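Side-chain contacts in ESSB (Geobacillus thermodenitrificans, PDB 2YNQ), which is, through this extracellular part, an integral membrane component of the type VII (Ess) secretion system, and probably takes part in protein export: residues Y34-M39 with I84-S89; E46-Y51 with N67-K72; M53-T58 with L79-I84. All coordinates share one frame; numbering follows the deposited sequence.

Contact 1 (Y34-M39 with I84-S89); sequences YAPEDM and IGRSQS
Arg86 reaches across to the backbone of Tyr34 and grips its carbonyl oxygen with both terminal nitrogens. The stronger bond runs from Arg86 NH1 to Tyr34 O, 2.7 Å long, with an N-H...O angle of 158°. The oxygen lies almost in the guanidinium plane, at the edge of the group. The donor is tilted 24° from the carbonyl plane. A second bond, from Arg86 NH2 to Tyr34 O at 3.1 Å, is weak. Two N-H groups thus converge on one acceptor. The chain of Arg86 is extended from CG to NE (chi2 -180°), which carries the guanidinium over to the loop. Further weak bonds join Arg86 NE to Tyr51 OH and Arg86 NH2 to Leu31 O.

The contact joins the C-terminal end of helix 75-85 to the loop between helices 24-31 and 41-53 in an all-helical domain. A Schellman motif closes the helix: Ser87, with positive phi, is its C-prime residue. Gln88 N bonds to Tyr83 O, and Ser87 N bonds to Ile84 O at 3.0 Å.

Van der Waals contact is slight. Pro36 CD lies 3.5 Å from Arg86 NH1, oblique to the guanidinium. Met39 CE approaches Arg86 NH2 more loosely, at 4.5 Å. The Pro36 ring also packs on Leu79, Ile82 and Tyr83 of helix 75-85. Met39 packs on Leu47 and on Tyr12 of helix 7-19.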
ATOM      1  N   TYR D  34       8.679   3.252  21.292  1.00 42.75           N
ATOM      2  CA  TYR D  34       7.683   3.199  22.351  1.00 43.23           C
ATOM      3  C   TYR D  34       6.583   2.173  22.060  1.00 42.80           C
ATOM      4  O   TYR D  34       6.153   2.028  20.910  1.00 41.56           O
ATOM      5  CB  TYR D  34       7.070   4.590  22.582  1.00 42.82           C
ATOM      6  CG  TYR D  34       8.073   5.622  23.070  1.00 45.51           C
ATOM      7  CD1 TYR D  34       8.527   5.603  24.381  1.00 47.57           C
ATOM      8  CD2 TYR D  34       8.584   6.608  22.213  1.00 44.48           C
ATOM      9  CE1 TYR D  34       9.449   6.526  24.823  1.00 49.21           C
ATOM     10  CE2 TYR D  34       9.509   7.528  22.649  1.00 44.03           C
ATOM     11  CZ  TYR D  34       9.936   7.482  23.956  1.00 47.37           C
ATOM     12  OH  TYR D  34      10.840   8.388  24.436  1.00 48.97           O
ATOM     13  N   ALA D  35       6.131   1.494  23.117  1.00 43.25           N
ATOM     14  CA  ALA D  35       5.088   0.483  23.033  1.00 43.67           C
ATOM     15  C   ALA D  35       3.748   1.161  22.927  1.00 43.41           C
ATOM     16  O   ALA D  35       3.397   1.958  23.782  1.00 44.74           O
ATOM     17  CB  ALA D  35       5.114  -0.426  24.248  1.00 44.23           C
ATOM     18  N   PRO D  36       2.981   0.835  21.881  1.00 43.45           N
ATOM     19  CA  PRO D  36       1.698   1.490  21.634  1.00 43.21           C
ATOM     20  C   PRO D  36       0.635   1.172  22.682  1.00 44.20           C
ATOM     21  O   PRO D  36      -0.235   2.000  22.924  1.00 44.38           O
ATOM     22  CB  PRO D  36       1.283   0.944  20.255  1.00 42.42           C
ATOM     23  CG  PRO D  36       2.032  -0.296  20.096  1.00 42.63           C
ATOM     24  CD  PRO D  36       3.331  -0.113  20.807  1.00 42.92           C
ATOM     25  N   GLU D  37       0.715  -0.004  23.299  1.00 45.19           N
ATOM     26  CA  GLU D  37      -0.294  -0.452  24.245  1.00 47.40           C
ATOM     27  C   GLU D  37      -0.302   0.423  25.510  1.00 49.53           C
ATOM     28  O   GLU D  37      -1.320   0.550  26.174  1.00 50.19           O
ATOM     29  CB  GLU D  37      -0.105  -1.941  24.599  1.00 48.10           C
ATOM     30  CG  GLU D  37      -0.069  -2.918  23.395  1.00 47.85           C
ATOM     31  CD  GLU D  37       1.278  -2.907  22.630  1.00 50.18           C
ATOM     32  OE1 GLU D  37       2.315  -2.473  23.174  1.00 50.41           O
ATOM     33  OE2 GLU D  37       1.315  -3.334  21.456  1.00 52.35           O
ATOM     34  N   ASP D  38       0.829   1.037  25.839  1.00 51.35           N
ATOM     35  CA  ASP D  38       0.873   1.875  27.030  1.00 53.84           C
ATOM     36  C   ASP D  38       0.680   3.375  26.773  1.00 52.52           C
ATOM     37  O   ASP D  38       0.703   4.175  27.706  1.00 54.42           O
ATOM     38  CB  ASP D  38       2.152   1.646  27.846  1.00 55.79           C
ATOM     39  CG  ASP D  38       1.905   1.849  29.336  1.00 61.48           C
ATOM     40  OD1 ASP D  38       0.991   1.148  29.851  1.00 66.11           O
ATOM     41  OD2 ASP D  38       2.572   2.722  29.972  1.00 65.33           O
ATOM     42  N   MET D  39       0.492   3.751  25.517  1.00 49.80           N
ATOM     43  CA  MET D  39       0.316   5.144  25.177  1.00 47.27           C
ATOM     44  C   MET D  39      -1.035   5.676  25.641  1.00 46.42           C
ATOM     45  O   MET D  39      -2.027   4.946  25.622  1.00 47.02           O
ATOM     46  CB  MET D  39       0.441   5.307  23.669  1.00 46.15           C
ATOM     47  CG  MET D  39       1.860   5.353  23.189  1.00 45.09           C
ATOM     48  SD  MET D  39       1.950   5.282  21.398  1.00 45.86           S
ATOM     49  CE  MET D  39       3.730   5.144  21.197  1.00 45.00           C
ATOM     50  N   ILE D  84       0.205  -2.749  11.764  1.00 37.09           N
ATOM     51  CA  ILE D  84       0.347  -2.785  10.316  1.00 36.79           C
ATOM     52  C   ILE D  84       1.471  -1.829   9.948  1.00 37.24           C
ATOM     53  O   ILE D  84       2.377  -2.203   9.212  1.00 38.21           O
ATOM     54  CB  ILE D  84      -0.925  -2.372   9.558  1.00 36.55           C
ATOM     55  CG1 ILE D  84      -2.007  -3.459   9.651  1.00 35.70           C
ATOM     56  CG2 ILE D  84      -0.575  -2.058   8.116  1.00 35.01           C
ATOM     57  CD1 ILE D  84      -1.720  -4.792   8.854  1.00 32.85           C
ATOM     58  N   GLY D  85       1.437  -0.605  10.485  1.00 37.29           N
ATOM     59  CA  GLY D  85       2.467   0.396  10.155  1.00 37.00           C
ATOM     60  C   GLY D  85       3.881  -0.041  10.532  1.00 37.38           C
ATOM     61  O   GLY D  85       4.839   0.300   9.852  1.00 37.92           O
ATOM     62  N   ARG D  86       4.013  -0.800  11.619  1.00 37.41           N
ATOM     63  CA  ARG D  86       5.331  -1.221  12.096  1.00 37.91           C
ATOM     64  C   ARG D  86       5.732  -2.556  11.481  1.00 38.59           C
ATOM     65  O   ARG D  86       6.758  -3.118  11.835  1.00 39.26           O
ATOM     66  CB  ARG D  86       5.379  -1.299  13.630  1.00 37.88           C
ATOM     67  CG  ARG D  86       5.210   0.030  14.295  1.00 37.24           C
ATOM     68  CD  ARG D  86       5.260  -0.003  15.813  1.00 36.01           C
ATOM     69  NE  ARG D  86       5.422   1.369  16.331  1.00 37.63           N
ATOM     70  CZ  ARG D  86       5.694   1.687  17.594  1.00 37.70           C
ATOM     71  NH1 ARG D  86       5.844   0.742  18.517  1.00 36.64           N
ATOM     72  NH2 ARG D  86       5.837   2.963  17.932  1.00 38.70           N
ATOM     73  N   SER D  87       4.938  -3.048  10.543  1.00 39.18           N
ATOM     74  CA  SER D  87       5.224  -4.317   9.882  1.00 40.91           C
ATOM     75  C   SER D  87       5.212  -5.476  10.875  1.00 40.95           C
ATOM     76  O   SER D  87       6.053  -6.369  10.810  1.00 42.76           O
ATOM     77  CB  SER D  87       6.575  -4.255   9.140  1.00 41.46           C
ATOM     78  OG  SER D  87       6.549  -3.242   8.146  1.00 43.98           O
ATOM     79  N   GLN D  88       4.277  -5.436  11.808  1.00 40.66           N
ATOM     80  CA  GLN D  88       4.079  -6.517  12.749  1.00 41.33           C
ATOM     81  C   GLN D  88       2.765  -7.164  12.362  1.00 41.82           C
ATOM     82  O   GLN D  88       1.770  -7.104  13.102  1.00 41.39           O
ATOM     83  CB  GLN D  88       4.063  -5.989  14.184  1.00 40.35           C
ATOM     84  CG  GLN D  88       5.441  -5.525  14.659  1.00 41.78           C
ATOM     85  CD  GLN D  88       5.382  -4.763  15.999  1.00 45.52           C
ATOM     86  OE1 GLN D  88       5.260  -3.531  16.015  1.00 45.76           O
ATOM     87  NE2 GLN D  88       5.438  -5.500  17.119  1.00 43.98           N
ATOM     88  N   SER D  89       2.762  -7.762  11.167  1.00 42.81           N
ATOM     89  CA  SER D  89       1.505  -8.272  10.566  1.00 43.20           C
ATOM     90  C   SER D  89       0.905  -9.395  11.399  1.00 42.55           C
ATOM     91  O   SER D  89      -0.311  -9.497  11.503  1.00 41.91           O
ATOM     92  CB  SER D  89       1.711  -8.734   9.115  1.00 44.36           C
ATOM     93  OG  SER D  89       2.864  -9.560   9.027  1.00 44.80           O
TER

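Contact 2 (E46-Y51 with N67-K72); sequences ELASSY and NNITLK. With NA (sodium ion), chain O.
A loop that carries a sodium ligand packs here against helix 41-53 of the all-helical extracellular domain. Ile69 makes the direct contact, and Asn67, two residues earlier, binds the metal. The loop follows helix 59-64 and leads to helix 75-85.

Ile69 meets the helix with two branches. Its CD1 methyl lies 4.1 Å from the CB of Ala48, an apolar contact. Its CG2 methyl lies 3.8 Å from Ser49 OG. CG2 stands anti to the backbone N, while CG1 lies beside that N (chi1 -50°). The two branches therefore diverge onto neighbouring residues of the helix. Tyr45 and Trp81 also pack on Ile69, and Met78 and Ile82 pack on Ala48.

The polar link is indirect. Water 1 donates to Ser49 OG and to Ile69 O, at 2.8 Å from each of these two oxygens. Ser49 OG is also hydrogen-bonded to Tyr45 O, one turn back in its own helix. The water thus links Ser49 to the loop backbone while the hydroxyl keeps its bond to Tyr45 O.

Farther along the loop, Thr70 OG1 accepts from Lys72 N at 2.9 Å and forms an ST turn. In the other direction lies the metal site. Arg62 O and Val65 O complete the protein ligands of the sodium ion, and waters 2, 3 and 4 also bind it. The side chain of Asn67 supplies its amide oxygen: OD1 lies 2.6 Å from the sodium ion.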
ATOM      1  N   GLU D  46      -2.828   9.822  17.512  1.00 37.44           N
ATOM      2  CA  GLU D  46      -1.845  10.515  16.694  1.00 36.42           C
ATOM      3  C   GLU D  46      -1.036   9.531  15.856  1.00 36.14           C
ATOM      4  O   GLU D  46      -0.867   9.739  14.642  1.00 36.26           O
ATOM      5  CB  GLU D  46      -0.894  11.374  17.551  1.00 36.11           C
ATOM      6  CG  GLU D  46      -1.552  12.589  18.225  1.00 36.02           C
ATOM      7  CD  GLU D  46      -0.610  13.335  19.209  1.00 38.24           C
ATOM      8  OE1 GLU D  46       0.621  13.103  19.218  1.00 36.60           O
ATOM      9  OE2 GLU D  46      -1.107  14.173  19.991  1.00 38.44           O
ATOM     10  N   LEU D  47      -0.528   8.480  16.503  1.00 35.37           N
ATOM     11  CA  LEU D  47       0.324   7.488  15.847  1.00 35.50           C
ATOM     12  C   LEU D  47      -0.460   6.701  14.791  1.00 35.14           C
ATOM     13  O   LEU D  47      -0.047   6.593  13.637  1.00 34.95           O
ATOM     14  CB  LEU D  47       0.931   6.537  16.882  1.00 35.50           C
ATOM     15  CG  LEU D  47       2.049   5.606  16.392  1.00 37.14           C
ATOM     16  CD1 LEU D  47       3.130   6.380  15.592  1.00 36.74           C
ATOM     17  CD2 LEU D  47       2.682   4.811  17.559  1.00 36.08           C
ATOM     18  N   ALA D  48      -1.631   6.221  15.191  1.00 35.32           N
ATOM     19  CA  ALA D  48      -2.451   5.409  14.331  1.00 35.25           C
ATOM     20  C   ALA D  48      -2.896   6.230  13.147  1.00 35.53           C
ATOM     21  O   ALA D  48      -2.862   5.738  12.014  1.00 36.02           O
ATOM     22  CB  ALA D  48      -3.632   4.830  15.089  1.00 34.86           C
ATOM     23  N   SER D  49      -3.264   7.487  13.380  1.00 36.02           N
ATOM     24  CA  SER D  49      -3.657   8.334  12.252  1.00 36.67           C
ATOM     25  C   SER D  49      -2.477   8.480  11.356  1.00 36.21           C
ATOM     26  O   SER D  49      -2.616   8.390  10.141  1.00 36.62           O
ATOM     27  CB  SER D  49      -4.160   9.730  12.654  1.00 36.69           C
ATOM     28  OG  SER D  49      -5.242   9.630  13.552  1.00 38.79           O
ATOM     29  N   SER D  50      -1.304   8.665  11.949  1.00 36.46           N
ATOM     30  CA  SER D  50      -0.123   8.915  11.143  1.00 37.14           C
ATOM     31  C   SER D  50       0.198   7.691  10.284  1.00 37.60           C
ATOM     32  O   SER D  50       0.498   7.842   9.098  1.00 38.77           O
ATOM     33  CB  SER D  50       1.065   9.331  11.996  1.00 36.99           C
ATOM     34  OG  SER D  50       0.799  10.569  12.632  1.00 38.43           O
ATOM     35  N   TYR D  51       0.099   6.489  10.855  1.00 36.61           N
ATOM     36  CA  TYR D  51       0.323   5.293  10.055  1.00 36.72           C
ATOM     37  C   TYR D  51      -0.733   5.133   8.988  1.00 37.83           C
ATOM     38  O   TYR D  51      -0.414   4.889   7.814  1.00 38.56           O
ATOM     39  CB  TYR D  51       0.394   4.035  10.919  1.00 35.58           C
ATOM     40  CG  TYR D  51       1.723   3.831  11.600  1.00 33.35           C
ATOM     41  CD1 TYR D  51       2.896   3.649  10.859  1.00 31.69           C
ATOM     42  CD2 TYR D  51       1.807   3.816  12.981  1.00 32.16           C
ATOM     43  CE1 TYR D  51       4.133   3.432  11.497  1.00 32.83           C
ATOM     44  CE2 TYR D  51       3.016   3.608  13.629  1.00 32.88           C
ATOM     45  CZ  TYR D  51       4.173   3.418  12.889  1.00 34.48           C
ATOM     46  OH  TYR D  51       5.352   3.216  13.566  1.00 36.64           O
ATOM     47  N   ASN D  67     -10.277   1.976   7.706  1.00 51.06           N
ATOM     48  CA  ASN D  67      -9.112   2.806   7.954  1.00 50.21           C
ATOM     49  C   ASN D  67      -9.478   4.196   8.485  1.00 50.56           C
ATOM     50  O   ASN D  67      -8.641   5.090   8.513  1.00 50.61           O
ATOM     51  CB  ASN D  67      -8.310   2.951   6.670  1.00 50.32           C
ATOM     52  CG  ASN D  67      -9.046   3.771   5.621  1.00 51.25           C
ATOM     53  OD1 ASN D  67     -10.284   3.703   5.504  1.00 51.58           O
ATOM     54  ND2 ASN D  67      -8.296   4.552   4.858  1.00 48.54           N
ATOM     55  N   ASN D  68     -10.721   4.400   8.891  1.00 51.06           N
ATOM     56  CA  ASN D  68     -11.052   5.664   9.503  1.00 51.47           C
ATOM     57  C   ASN D  68     -10.677   5.665  10.985  1.00 50.02           C
ATOM     58  O   ASN D  68     -11.000   4.714  11.707  1.00 50.33           O
ATOM     59  CB  ASN D  68     -12.529   6.013   9.308  1.00 53.52           C
ATOM     60  CG  ASN D  68     -12.855   7.425   9.812  1.00 57.17           C
ATOM     61  OD1 ASN D  68     -12.096   8.385   9.557  1.00 58.95           O
ATOM     62  ND2 ASN D  68     -13.974   7.556  10.547  1.00 59.36           N
ATOM     63  N   ILE D  69      -9.993   6.723  11.429  1.00 48.16           N
ATOM     64  CA  ILE D  69      -9.546   6.849  12.827  1.00 46.12           C
ATOM     65  C   ILE D  69     -10.007   8.178  13.424  1.00 46.22           C
ATOM     66  O   ILE D  69      -9.725   9.242  12.876  1.00 46.16           O
ATOM     67  CB  ILE D  69      -7.998   6.759  12.958  1.00 44.99           C
ATOM     68  CG1 ILE D  69      -7.432   5.534  12.217  1.00 43.51           C
ATOM     69  CG2 ILE D  69      -7.577   6.798  14.429  1.00 43.63           C
ATOM     70  CD1 ILE D  69      -7.211   4.318  13.075  1.00 40.80           C
ATOM     71  N   THR D  70     -10.724   8.112  14.543  1.00 46.42           N
ATOM     72  CA  THR D  70     -11.231   9.306  15.220  1.00 46.42           C
ATOM     73  C   THR D  70     -11.029   9.154  16.713  1.00 46.58           C
ATOM     74  O   THR D  70     -10.625   8.079  17.185  1.00 45.62           O
ATOM     75  CB  THR D  70     -12.740   9.505  14.985  1.00 47.68           C
ATOM     76  OG1 THR D  70     -13.463   8.567  15.791  1.00 48.82           O
ATOM     77  CG2 THR D  70     -13.114   9.322  13.525  1.00 46.49           C
ATOM     78  N   LEU D  71     -11.327  10.210  17.472  1.00 47.55           N
ATOM     79  CA  LEU D  71     -11.232  10.107  18.926  1.00 48.19           C
ATOM     80  C   LEU D  71     -12.437   9.403  19.537  1.00 49.81           C
ATOM     81  O   LEU D  71     -12.604   9.393  20.753  1.00 50.68           O
ATOM     82  CB  LEU D  71     -10.932  11.455  19.589  1.00 48.10           C
ATOM     83  CG  LEU D  71      -9.446  11.796  19.418  1.00 46.85           C
ATOM     84  CD1 LEU D  71      -9.203  13.282  19.504  1.00 46.59           C
ATOM     85  CD2 LEU D  71      -8.547  11.027  20.391  1.00 43.71           C
ATOM     86  N   LYS D  72     -13.252   8.793  18.680  1.00 51.05           N
ATOM     87  CA  LYS D  72     -14.260   7.833  19.115  1.00 53.00           C
ATOM     88  C   LYS D  72     -13.912   6.371  18.765  1.00 52.09           C
ATOM     89  O   LYS D  72     -14.533   5.437  19.284  1.00 52.95           O
ATOM     90  CB  LYS D  72     -15.623   8.223  18.549  1.00 55.13           C
ATOM     91  CG  LYS D  72     -16.236   9.412  19.273  1.00 58.80           C
ATOM     92  CD  LYS D  72     -17.359  10.044  18.462  1.00 65.56           C
ATOM     93  CE  LYS D  72     -17.633  11.488  18.922  1.00 68.19           C
ATOM     94  NZ  LYS D  72     -18.325  12.275  17.852  1.00 71.05           N
TER
HETATM   95 NA    NA O1391     -12.257   2.614   4.131  1.00 57.38          NA
HETATM   96  O   HOH W   1      -7.378  10.504  11.963  1.00 63.26           O
HETATM   97  O   HOH W   2     -13.385   3.183   6.806  1.00 66.01           O
HETATM   98  O   HOH W   3     -14.466   1.651   4.698  1.00 59.41           O
HETATM   99  O   HOH W   4     -13.303   4.783   3.580  1.00 51.66           O

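Contact 3 (M53-T58 with L79-I84)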
ATOM      1  N   MET D  53      -2.579   7.278   7.555  1.00 40.67           N
ATOM      2  CA  MET D  53      -2.539   8.304   6.523  1.00 41.82           C
ATOM      3  C   MET D  53      -1.440   8.027   5.510  1.00 41.68           C
ATOM      4  O   MET D  53      -1.495   8.510   4.358  1.00 42.29           O
ATOM      5  CB  MET D  53      -2.332   9.702   7.126  1.00 42.36           C
ATOM      6  CG  MET D  53      -3.516  10.245   7.923  1.00 45.64           C
ATOM      7  SD  MET D  53      -4.942  10.627   6.880  1.00 56.89           S
ATOM      8  CE  MET D  53      -4.191  11.813   5.764  1.00 51.80           C
ATOM      9  N   THR D  54      -0.439   7.262   5.936  1.00 40.44           N
ATOM     10  CA  THR D  54       0.726   7.012   5.103  1.00 40.56           C
ATOM     11  C   THR D  54       0.789   5.553   4.630  1.00 41.10           C
ATOM     12  O   THR D  54       1.802   5.114   4.091  1.00 41.51           O
ATOM     13  CB  THR D  54       2.025   7.367   5.862  1.00 40.30           C
ATOM     14  OG1 THR D  54       2.094   6.612   7.081  1.00 39.13           O
ATOM     15  CG2 THR D  54       2.053   8.830   6.209  1.00 39.81           C
ATOM     16  N   GLU D  55      -0.273   4.789   4.855  1.00 41.27           N
ATOM     17  CA  GLU D  55      -0.338   3.416   4.345  1.00 42.41           C
ATOM     18  C   GLU D  55      -0.606   3.450   2.831  1.00 43.90           C
ATOM     19  O   GLU D  55      -1.534   4.110   2.378  1.00 44.54           O
ATOM     20  CB  GLU D  55      -1.420   2.621   5.088  1.00 41.06           C
ATOM     21  CG  GLU D  55      -1.536   1.164   4.697  1.00 41.34           C
ATOM     22  CD  GLU D  55      -0.375   0.303   5.181  1.00 41.89           C
ATOM     23  OE1 GLU D  55       0.478   0.778   5.959  1.00 41.10           O
ATOM     24  OE2 GLU D  55      -0.307  -0.871   4.768  1.00 42.19           O
ATOM     25  N   SER D  56       0.220   2.768   2.054  1.00 45.29           N
ATOM     26  CA  SER D  56       0.024   2.684   0.592  1.00 47.72           C
ATOM     27  C   SER D  56      -1.164   1.835   0.231  1.00 47.75           C
ATOM     28  O   SER D  56      -1.001   0.676  -0.070  1.00 48.70           O
ATOM     29  CB  SER D  56       1.225   2.032  -0.071  1.00 47.91           C
ATOM     30  OG  SER D  56       2.372   2.811   0.150  1.00 52.08           O
ATOM     31  N   LEU D  57      -2.347   2.416   0.260  1.00 48.61           N
ATOM     32  CA  LEU D  57      -3.562   1.738  -0.138  1.00 49.41           C
ATOM     33  C   LEU D  57      -3.997   2.277  -1.482  1.00 50.72           C
ATOM     34  O   LEU D  57      -3.959   3.484  -1.709  1.00 51.55           O
ATOM     35  CB  LEU D  57      -4.672   1.992   0.889  1.00 48.91           C
ATOM     36  CG  LEU D  57      -4.473   1.508   2.321  1.00 48.29           C
ATOM     37  CD1 LEU D  57      -5.353   2.284   3.260  1.00 48.22           C
ATOM     38  CD2 LEU D  57      -4.792   0.037   2.436  1.00 48.67           C
ATOM     39  N   THR D  58      -4.416   1.394  -2.381  1.00 51.76           N
ATOM     40  CA  THR D  58      -5.101   1.846  -3.596  1.00 53.33           C
ATOM     41  C   THR D  58      -6.484   2.307  -3.162  1.00 54.26           C
ATOM     42  O   THR D  58      -6.945   1.996  -2.046  1.00 53.64           O
ATOM     43  CB  THR D  58      -5.310   0.712  -4.601  1.00 53.90           C
ATOM     44  OG1 THR D  58      -6.146  -0.279  -3.998  1.00 53.51           O
ATOM     45  CG2 THR D  58      -3.980   0.087  -5.022  1.00 52.05           C
ATOM     46  N   LEU D  79      -4.543   0.093  17.475  1.00 36.84           N
ATOM     47  CA  LEU D  79      -3.451  -0.857  17.616  1.00 36.53           C
ATOM     48  C   LEU D  79      -3.240  -1.643  16.337  1.00 36.27           C
ATOM     49  O   LEU D  79      -2.098  -1.839  15.914  1.00 36.40           O
ATOM     50  CB  LEU D  79      -3.682  -1.794  18.805  1.00 37.42           C
ATOM     51  CG  LEU D  79      -3.592  -1.104  20.174  1.00 38.93           C
ATOM     52  CD1 LEU D  79      -4.032  -2.043  21.351  1.00 36.17           C
ATOM     53  CD2 LEU D  79      -2.191  -0.516  20.395  1.00 35.68           C
ATOM     54  N   TYR D  80      -4.335  -2.067  15.704  1.00 36.54           N
ATOM     55  CA  TYR D  80      -4.253  -2.752  14.421  1.00 36.49           C
ATOM     56  C   TYR D  80      -3.408  -1.946  13.430  1.00 36.73           C
ATOM     57  O   TYR D  80      -2.445  -2.466  12.869  1.00 36.94           O
ATOM     58  CB  TYR D  80      -5.636  -2.975  13.834  1.00 36.31           C
ATOM     59  CG  TYR D  80      -5.573  -3.530  12.436  1.00 36.98           C
ATOM     60  CD1 TYR D  80      -5.534  -4.899  12.222  1.00 37.95           C
ATOM     61  CD2 TYR D  80      -5.539  -2.685  11.315  1.00 37.34           C
ATOM     62  CE1 TYR D  80      -5.464  -5.427  10.927  1.00 39.42           C
ATOM     63  CE2 TYR D  80      -5.475  -3.205  10.020  1.00 36.38           C
ATOM     64  CZ  TYR D  80      -5.433  -4.582   9.838  1.00 38.58           C
ATOM     65  OH  TYR D  80      -5.367  -5.146   8.577  1.00 39.50           O
ATOM     66  N   TRP D  81      -3.763  -0.678  13.225  1.00 36.23           N
ATOM     67  CA  TRP D  81      -3.077   0.125  12.220  1.00 36.34           C
ATOM     68  C   TRP D  81      -1.643   0.452  12.595  1.00 36.29           C
ATOM     69  O   TRP D  81      -0.773   0.552  11.719  1.00 36.46           O
ATOM     70  CB  TRP D  81      -3.886   1.384  11.871  1.00 36.29           C
ATOM     71  CG  TRP D  81      -5.071   1.002  11.018  1.00 36.68           C
ATOM     72  CD1 TRP D  81      -6.387   0.980  11.391  1.00 36.31           C
ATOM     73  CD2 TRP D  81      -5.025   0.510   9.661  1.00 35.04           C
ATOM     74  NE1 TRP D  81      -7.163   0.521  10.343  1.00 37.68           N
ATOM     75  CE2 TRP D  81      -6.351   0.246   9.268  1.00 36.33           C
ATOM     76  CE3 TRP D  81      -3.988   0.287   8.741  1.00 34.63           C
ATOM     77  CZ2 TRP D  81      -6.674  -0.244   7.991  1.00 36.12           C
ATOM     78  CZ3 TRP D  81      -4.306  -0.198   7.473  1.00 35.05           C
ATOM     79  CH2 TRP D  81      -5.640  -0.457   7.112  1.00 34.94           C
ATOM     80  N   ILE D  82      -1.385   0.596  13.892  1.00 36.18           N
ATOM     81  CA  ILE D  82      -0.040   0.853  14.343  1.00 35.73           C
ATOM     82  C   ILE D  82       0.837  -0.376  14.054  1.00 36.63           C
ATOM     83  O   ILE D  82       1.978  -0.239  13.568  1.00 36.49           O
ATOM     84  CB  ILE D  82       0.003   1.234  15.846  1.00 35.89           C
ATOM     85  CG1 ILE D  82      -0.645   2.610  16.075  1.00 34.93           C
ATOM     86  CG2 ILE D  82       1.449   1.185  16.363  1.00 33.65           C
ATOM     87  CD1 ILE D  82      -0.974   2.961  17.567  1.00 30.43           C
ATOM     88  N   TYR D  83       0.316  -1.570  14.321  1.00 36.73           N
ATOM     89  CA  TYR D  83       1.102  -2.781  14.009  1.00 37.85           C
ATOM     90  C   TYR D  83       1.261  -3.017  12.526  1.00 37.68           C
ATOM     91  O   TYR D  83       2.322  -3.488  12.074  1.00 38.42           O
ATOM     92  CB  TYR D  83       0.505  -4.044  14.612  1.00 38.38           C
ATOM     93  CG  TYR D  83       0.380  -4.045  16.106  1.00 40.68           C
ATOM     94  CD1 TYR D  83       1.411  -3.587  16.930  1.00 42.01           C
ATOM     95  CD2 TYR D  83      -0.772  -4.558  16.701  1.00 43.88           C
ATOM     96  CE1 TYR D  83       1.266  -3.607  18.327  1.00 44.56           C
ATOM     97  CE2 TYR D  83      -0.921  -4.594  18.070  1.00 46.27           C
ATOM     98  CZ  TYR D  83       0.099  -4.113  18.879  1.00 46.35           C
ATOM     99  OH  TYR D  83      -0.089  -4.182  20.246  1.00 50.37           O
ATOM    100  N   ILE D  84       0.205  -2.749  11.764  1.00 37.09           N
ATOM    101  CA  ILE D  84       0.347  -2.785  10.316  1.00 36.79           C
ATOM    102  C   ILE D  84       1.471  -1.829   9.948  1.00 37.24           C
ATOM    103  O   ILE D  84       2.377  -2.203   9.212  1.00 38.21           O
ATOM    104  CB  ILE D  84      -0.925  -2.372   9.558  1.00 36.55           C
ATOM    105  CG1 ILE D  84      -2.007  -3.459   9.651  1.00 35.70           C
ATOM    106  CG2 ILE D  84      -0.575  -2.058   8.116  1.00 35.01           C
ATOM    107  CD1 ILE D  84      -1.720  -4.792   8.854  1.00 32.85           C
TER
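Trp81 and Ile84 are the residues of helix 75-85 that meet Glu55, in the loop between helices 41-53 and 59-64. One residue before Trp81, the Tyr80 ring touches both of these neighbours. CG1 of Ile84 sits on one face of it, 3.4 Å from the ring plane and near the ring's margin. Tyr80 CE2 in turn stands above the middle of the Trp81 indole, 3.6 Å from its plane.

Trp81 follows. Its CZ3 corner touches the aliphatic part of Glu55, with CZ3 4.2 Å from Glu55 CG. The two side chains run roughly perpendicular, and the carboxylate and indole planes are 61° apart. Trp81 NE1 is held by a hydrogen bond to Ser66 O, which helps to fix the indole.

Ile84, one turn farther on, meets the carboxylate itself. Its CG2 methyl lies 3.6 Å from Glu55 OE2 and 3.7 Å from Glu55 OE1, so the methyl packs against both oxygens. Glu55 CG is anti to the backbone N (chi1 -177°), and the chain then bends at chi2 (71°). This shape places CG by the indole and the carboxylate by Ile84.

The buried carboxylate has polar partners on helix 102-118: OE2 forms a salt bridge with Lys111, which would be expected to favour the ionised form of Glu55, and a hydrogen bond with Tyr107 OH. Next to Glu55, Ser56 is the centre of an inverse gamma turn, and its OG is hydrogen-bonded to Glu114 OE2 of the second subunit. The contact is interior packing of an all-helical domain, where an interhelical loop is laid against helix 75-85 beside the subunit interface.

Helix 75-85 serves contacts 1 and 3, whose segments overlap at Ile84, though Ile84 makes contact across only contact 3. Helix 41-53 supplies one side of contact 2 and packs through Ala48 and Tyr51 against Ile82 of helix 75-85. Contacts 2 and 3 are buried, whereas contact 1 is partly buried at a helix end. Their chemistry differs accordingly. Contact 1 relies on a charged group bonded to a backbone carbonyl. Contact 2 combines methyl packing with a water bridge near a sodium site. Contact 3 is van der Waals packing around a carboxylate paired outside the two segments. Asn67 packs on Trp81, joining contacts 2 and 3, and the segment 53-58 touches the second subunit.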